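Local coordinates for potential RNA-dependent RNA polymerase (Human picobirnavirus, PDB 5I62), which copies RNA from an RNA template using ribonucleoside triphosphates, probably serving both transcription and genome replication of a small double-stranded RNA virus, at residues A[415-426]-A[446-457]. Residues are numbered along the deposited sequence; the frame is centred on the assembly and turned at random.
Sequences GVYSTMRALGRL and RYLSIIENVKYH
Tyr417 lies along Asn453, its CB 3.2 Å from Asn453 O. Its CG meets Asn453 CB at 3.5 Å. Around the ring, CD1 faces Asn453 CB and CG, CD2 touches both Asn453 CB and Val454 CG1, and CE1 and CE2 lie farther off. Beyond the asparagine, Tyr417 OH ends alongside the Arg421 chain, 3.5 Å from Arg421 CD. Asn453 CB stands over one ring face, 3.6 Å from the Tyr417 centroid and 18° off the normal, a CH-pi contact; with Tyr417 CG anti to the backbone N (chi1 -165°), ring and amide are stacked and point the same way. A water bridges the two backbones, donating to Gly415 O and Asn453 O and accepting from Tyr417 N and Tyr456 N.

Strand 416-417 borders an antiparallel sheet with 395-398 and 401-404, which follows the palm sheet (257-261, 355-363, 390-392) in sequence, and leads into helix 419-427. Ser418 OG accepts from Arg421 N in a nearly straight capping bond and also hydrogen-bonds Glu69 OE1. The helix packs against helix 441-451 as an antiparallel pair, local axes at 168° and 9.6 Å apart at closest, consistent with the largely helical thumb that follows the palm in viral RNA polymerases. Ala422 CB touches Ile450 CG2 and Val454 CG1, while Leu426 splits its methyls, CD2 reaching Tyr447 CD1 at 3.5 Å and CD1 reaching Ile451 CG1.

At the far end, the extended Arg446 chain brings NH2 to Arg425 O at 2.8 Å, tilted from the guanidinium plane; NH1 adds a weak bond to the same oxygen, and NH2 also donates to Met428 O. Near the strand, Thr419 CG2 makes a CH-pi contact over the His457 ring face, 3.5 Å from its centroid, with Tyr417 O at the edge. Glu69 OE2 hydrogen-bonds both Thr419 OG1 and His457 NE2.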
loop_
_atom_site.group_PDB
_atom_site.type_symbol
_atom_site.label_atom_id
_atom_site.label_comp_id
_atom_site.label_asym_id
_atom_site.label_seq_id
_atom_site.Cartn_x
_atom_site.Cartn_y
_atom_site.Cartn_z
ATOM N N GLY A 415 -8.736 -15.269 -5.971
ATOM C CA GLY A 415 -8.696 -13.935 -6.544
ATOM C C GLY A 415 -8.029 -13.924 -7.913
ATOM O O GLY A 415 -6.927 -14.444 -8.083
ATOM N N VAL A 416 -8.701 -13.331 -8.889
ATOM C CA VAL A 416 -8.209 -13.276 -10.253
ATOM C C VAL A 416 -7.634 -11.885 -10.495
ATOM O O VAL A 416 -8.348 -10.882 -10.407
ATOM C CB VAL A 416 -9.315 -13.608 -11.269
ATOM C CG1 VAL A 416 -8.757 -13.491 -12.701
ATOM C CG2 VAL A 416 -9.885 -15.012 -11.008
ATOM N N TYR A 417 -6.350 -11.830 -10.805
ATOM C CA TYR A 417 -5.700 -10.584 -11.161
ATOM C C TYR A 417 -5.908 -10.315 -12.649
ATOM O O TYR A 417 -6.001 -11.240 -13.457
ATOM C CB TYR A 417 -4.221 -10.670 -10.811
ATOM C CG TYR A 417 -3.466 -9.363 -10.791
ATOM C CD1 TYR A 417 -3.390 -8.601 -9.632
ATOM C CD2 TYR A 417 -2.789 -8.923 -11.915
ATOM C CE1 TYR A 417 -2.668 -7.405 -9.602
ATOM C CE2 TYR A 417 -2.067 -7.744 -11.903
ATOM C CZ TYR A 417 -2.007 -6.990 -10.746
ATOM O OH TYR A 417 -1.295 -5.823 -10.750
ATOM N N SER A 418 -6.010 -9.039 -13.005
ATOM C CA SER A 418 -6.226 -8.672 -14.399
ATOM C C SER A 418 -4.990 -8.980 -15.238
ATOM O O SER A 418 -3.905 -8.466 -14.955
ATOM C CB SER A 418 -6.557 -7.188 -14.503
ATOM O OG SER A 418 -6.503 -6.765 -15.851
ATOM N N THR A 419 -5.155 -9.790 -16.288
ATOM C CA THR A 419 -4.052 -9.971 -17.231
ATOM C C THR A 419 -3.732 -8.671 -17.955
ATOM O O THR A 419 -2.575 -8.429 -18.329
ATOM C CB THR A 419 -4.368 -11.068 -18.247
ATOM O OG1 THR A 419 -5.586 -10.753 -18.952
ATOM C CG2 THR A 419 -4.504 -12.416 -17.552
ATOM N N MET A 420 -4.741 -7.826 -18.187
ATOM C CA MET A 420 -4.478 -6.554 -18.858
ATOM C C MET A 420 -3.604 -5.659 -17.991
ATOM O O MET A 420 -2.635 -5.056 -18.473
ATOM C CB MET A 420 -5.781 -5.840 -19.234
ATOM C CG MET A 420 -6.611 -6.551 -20.318
ATOM S SD MET A 420 -5.739 -6.754 -21.899
ATOM C CE MET A 420 -5.195 -5.108 -22.216
ATOM N N ARG A 421 -3.927 -5.565 -16.705
ATOM C CA ARG A 421 -3.067 -4.822 -15.789
ATOM C C ARG A 421 -1.666 -5.416 -15.749
ATOM O O ARG A 421 -0.668 -4.676 -15.743
ATOM C CB ARG A 421 -3.672 -4.791 -14.392
ATOM C CG ARG A 421 -2.874 -3.944 -13.395
ATOM C CD ARG A 421 -3.712 -3.710 -12.157
ATOM N NE ARG A 421 -3.128 -2.806 -11.170
ATOM C CZ ARG A 421 -3.177 -1.477 -11.231
ATOM N NH1 ARG A 421 -3.747 -0.859 -12.268
ATOM N NH2 ARG A 421 -2.640 -0.758 -10.252
ATOM N N ALA A 422 -1.570 -6.750 -15.728
ATOM C CA ALA A 422 -0.265 -7.403 -15.738
ATOM C C ALA A 422 0.538 -7.002 -16.970
ATOM O O ALA A 422 1.721 -6.660 -16.868
ATOM C CB ALA A 422 -0.429 -8.923 -15.667
ATOM N N LEU A 423 -0.094 -7.037 -18.148
ATOM C CA LEU A 423 0.612 -6.699 -19.385
ATOM C C LEU A 423 1.155 -5.277 -19.350
ATOM O O LEU A 423 2.283 -5.025 -19.788
ATOM C CB LEU A 423 -0.304 -6.871 -20.586
ATOM C CG LEU A 423 -0.538 -8.293 -21.057
ATOM C CD1 LEU A 423 -1.527 -8.277 -22.210
ATOM C CD2 LEU A 423 0.806 -8.885 -21.504
ATOM N N GLY A 424 0.352 -4.327 -18.866
ATOM C CA GLY A 424 0.834 -2.958 -18.755
ATOM C C GLY A 424 2.073 -2.856 -17.882
ATOM O O GLY A 424 3.019 -2.130 -18.201
ATOM N N ARG A 425 2.091 -3.600 -16.770
ATOM C CA ARG A 425 3.240 -3.561 -15.870
ATOM C C ARG A 425 4.445 -4.279 -16.461
ATOM O O ARG A 425 5.586 -3.891 -16.199
ATOM C CB ARG A 425 2.870 -4.165 -14.526
ATOM C CG ARG A 425 1.795 -3.373 -13.847
ATOM C CD ARG A 425 1.742 -3.618 -12.369
ATOM N NE ARG A 425 0.930 -2.572 -11.766
ATOM C CZ ARG A 425 1.089 -2.126 -10.529
ATOM N NH1 ARG A 425 2.039 -2.646 -9.756
ATOM N NH2 ARG A 425 0.304 -1.164 -10.067
ATOM N N LEU A 426 4.217 -5.350 -17.222
ATOM C CA LEU A 426 5.328 -6.008 -17.902
ATOM C C LEU A 426 5.962 -5.077 -18.930
ATOM O O LEU A 426 7.181 -5.115 -19.155
ATOM C CB LEU A 426 4.842 -7.293 -18.562
ATOM C CG LEU A 426 4.451 -8.418 -17.606
ATOM C CD1 LEU A 426 3.832 -9.577 -18.375
ATOM C CD2 LEU A 426 5.652 -8.880 -16.797
ATOM N N ARG A 446 11.486 -9.242 -11.995
ATOM C CA ARG A 446 10.324 -8.359 -11.972
ATOM C C ARG A 446 9.178 -8.941 -12.797
ATOM O O ARG A 446 8.033 -8.970 -12.332
ATOM C CB ARG A 446 10.699 -6.962 -12.467
ATOM C CG ARG A 446 9.535 -5.951 -12.464
ATOM C CD ARG A 446 9.995 -4.571 -12.973
ATOM N NE ARG A 446 8.861 -3.654 -13.103
ATOM C CZ ARG A 446 8.103 -3.548 -14.189
ATOM N NH1 ARG A 446 8.361 -4.291 -15.260
ATOM N NH2 ARG A 446 7.074 -2.710 -14.199
ATOM N N TYR A 447 9.474 -9.425 -14.013
ATOM C CA TYR A 447 8.450 -10.072 -14.839
ATOM C C TYR A 447 7.722 -11.166 -14.066
ATOM O O TYR A 447 6.489 -11.265 -14.115
ATOM C CB TYR A 447 9.061 -10.697 -16.088
ATOM C CG TYR A 447 9.557 -9.777 -17.172
ATOM C CD1 TYR A 447 9.144 -8.450 -17.258
ATOM C CD2 TYR A 447 10.447 -10.258 -18.133
ATOM C CE1 TYR A 447 9.605 -7.633 -18.278
ATOM C CE2 TYR A 447 10.908 -9.462 -19.145
ATOM C CZ TYR A 447 10.496 -8.147 -19.215
ATOM O OH TYR A 447 10.976 -7.359 -20.237
ATOM N N LEU A 448 8.483 -12.039 -13.394
ATOM C CA LEU A 448 7.869 -13.170 -12.696
ATOM C C LEU A 448 6.973 -12.696 -11.563
ATOM O O LEU A 448 5.888 -13.243 -11.347
ATOM C CB LEU A 448 8.944 -14.109 -12.149
ATOM C CG LEU A 448 9.865 -14.737 -13.199
ATOM C CD1 LEU A 448 10.924 -15.612 -12.530
ATOM C CD2 LEU A 448 9.056 -15.537 -14.194
ATOM N N SER A 449 7.424 -11.694 -10.809
ATOM C CA SER A 449 6.607 -11.192 -9.713
ATOM C C SER A 449 5.296 -10.602 -10.220
ATOM O O SER A 449 4.268 -10.701 -9.539
ATOM C CB SER A 449 7.397 -10.176 -8.899
ATOM O OG SER A 449 7.594 -8.988 -9.643
ATOM N N ILE A 450 5.303 -9.995 -11.410
ATOM C CA ILE A 450 4.058 -9.488 -11.986
ATOM C C ILE A 450 3.176 -10.645 -12.426
ATOM O O ILE A 450 1.991 -10.708 -12.084
ATOM C CB ILE A 450 4.345 -8.534 -13.162
ATOM C CG1 ILE A 450 5.028 -7.253 -12.669
ATOM C CG2 ILE A 450 3.050 -8.216 -13.918
ATOM C CD1 ILE A 450 5.725 -6.463 -13.783
ATOM N N ILE A 451 3.745 -11.573 -13.199
ATOM C CA ILE A 451 2.955 -12.656 -13.781
ATOM C C ILE A 451 2.386 -13.556 -12.692
ATOM O O ILE A 451 1.271 -14.073 -12.821
ATOM C CB ILE A 451 3.799 -13.451 -14.802
ATOM C CG1 ILE A 451 4.087 -12.590 -16.034
ATOM C CG2 ILE A 451 3.097 -14.766 -15.202
ATOM C CD1 ILE A 451 5.282 -13.063 -16.898
ATOM N N GLU A 452 3.118 -13.725 -11.585
ATOM C CA GLU A 452 2.644 -14.597 -10.512
ATOM C C GLU A 452 1.252 -14.190 -10.028
ATOM O O GLU A 452 0.476 -15.040 -9.581
ATOM C CB GLU A 452 3.654 -14.602 -9.356
ATOM C CG GLU A 452 3.312 -15.516 -8.151
ATOM C CD GLU A 452 3.065 -16.984 -8.521
ATOM O OE1 GLU A 452 3.299 -17.377 -9.689
ATOM O OE2 GLU A 452 2.644 -17.761 -7.624
ATOM N N ASN A 453 0.905 -12.908 -10.161
ATOM C CA ASN A 453 -0.398 -12.424 -9.719
ATOM C C ASN A 453 -1.560 -13.106 -10.435
ATOM O O ASN A 453 -2.636 -13.247 -9.846
ATOM C CB ASN A 453 -0.478 -10.915 -9.913
ATOM C CG ASN A 453 0.435 -10.172 -8.985
ATOM O OD1 ASN A 453 0.395 -10.381 -7.774
ATOM N ND2 ASN A 453 1.278 -9.318 -9.539
ATOM N N VAL A 454 -1.380 -13.536 -11.688
ATOM C CA VAL A 454 -2.503 -14.077 -12.456
ATOM C C VAL A 454 -2.615 -15.591 -12.291
ATOM O O VAL A 454 -3.245 -16.269 -13.106
ATOM C CB VAL A 454 -2.409 -13.684 -13.944
ATOM C CG1 VAL A 454 -2.199 -12.175 -14.087
ATOM C CG2 VAL A 454 -1.270 -14.450 -14.643
ATOM N N LYS A 455 -2.063 -16.121 -11.201
ATOM C CA LYS A 455 -1.994 -17.568 -10.984
ATOM C C LYS A 455 -3.357 -18.256 -10.866
ATOM O O LYS A 455 -3.395 -19.490 -10.861
ATOM C CB LYS A 455 -1.190 -17.866 -9.727
ATOM C CG LYS A 455 -1.928 -17.423 -8.465
ATOM C CD LYS A 455 -0.990 -17.233 -7.292
ATOM C CE LYS A 455 -1.059 -18.407 -6.343
ATOM N NZ LYS A 455 -0.057 -18.286 -5.254
ATOM N N TYR A 456 -4.465 -17.516 -10.748
ATOM C CA TYR A 456 -5.786 -18.140 -10.740
ATOM C C TYR A 456 -6.652 -17.710 -11.907
ATOM O O TYR A 456 -7.844 -18.037 -11.933
ATOM C CB TYR A 456 -6.520 -17.853 -9.437
ATOM C CG TYR A 456 -5.857 -18.448 -8.235
ATOM C CD1 TYR A 456 -5.729 -19.827 -8.106
ATOM C CD2 TYR A 456 -5.381 -17.642 -7.217
ATOM C CE1 TYR A 456 -5.128 -20.384 -7.006
ATOM C CE2 TYR A 456 -4.790 -18.190 -6.107
ATOM C CZ TYR A 456 -4.668 -19.558 -6.004
ATOM O OH TYR A 456 -4.072 -20.109 -4.898
ATOM N N HIS A 457 -6.097 -16.962 -12.850
ATOM C CA HIS A 457 -6.865 -16.512 -13.993
ATOM C C HIS A 457 -7.241 -17.717 -14.845
ATOM O O HIS A 457 -6.432 -18.636 -15.011
ATOM C CB HIS A 457 -6.030 -15.517 -14.800
ATOM C CG HIS A 457 -6.800 -14.681 -15.776
ATOM N ND1 HIS A 457 -7.248 -15.166 -16.984
ATOM C CD2 HIS A 457 -7.160 -13.376 -15.738
ATOM C CE1 HIS A 457 -7.865 -14.200 -17.642
ATOM N NE2 HIS A 457 -7.823 -13.103 -16.908
HETATM O O HOH W 1 -4.914 -14.697 -10.131
#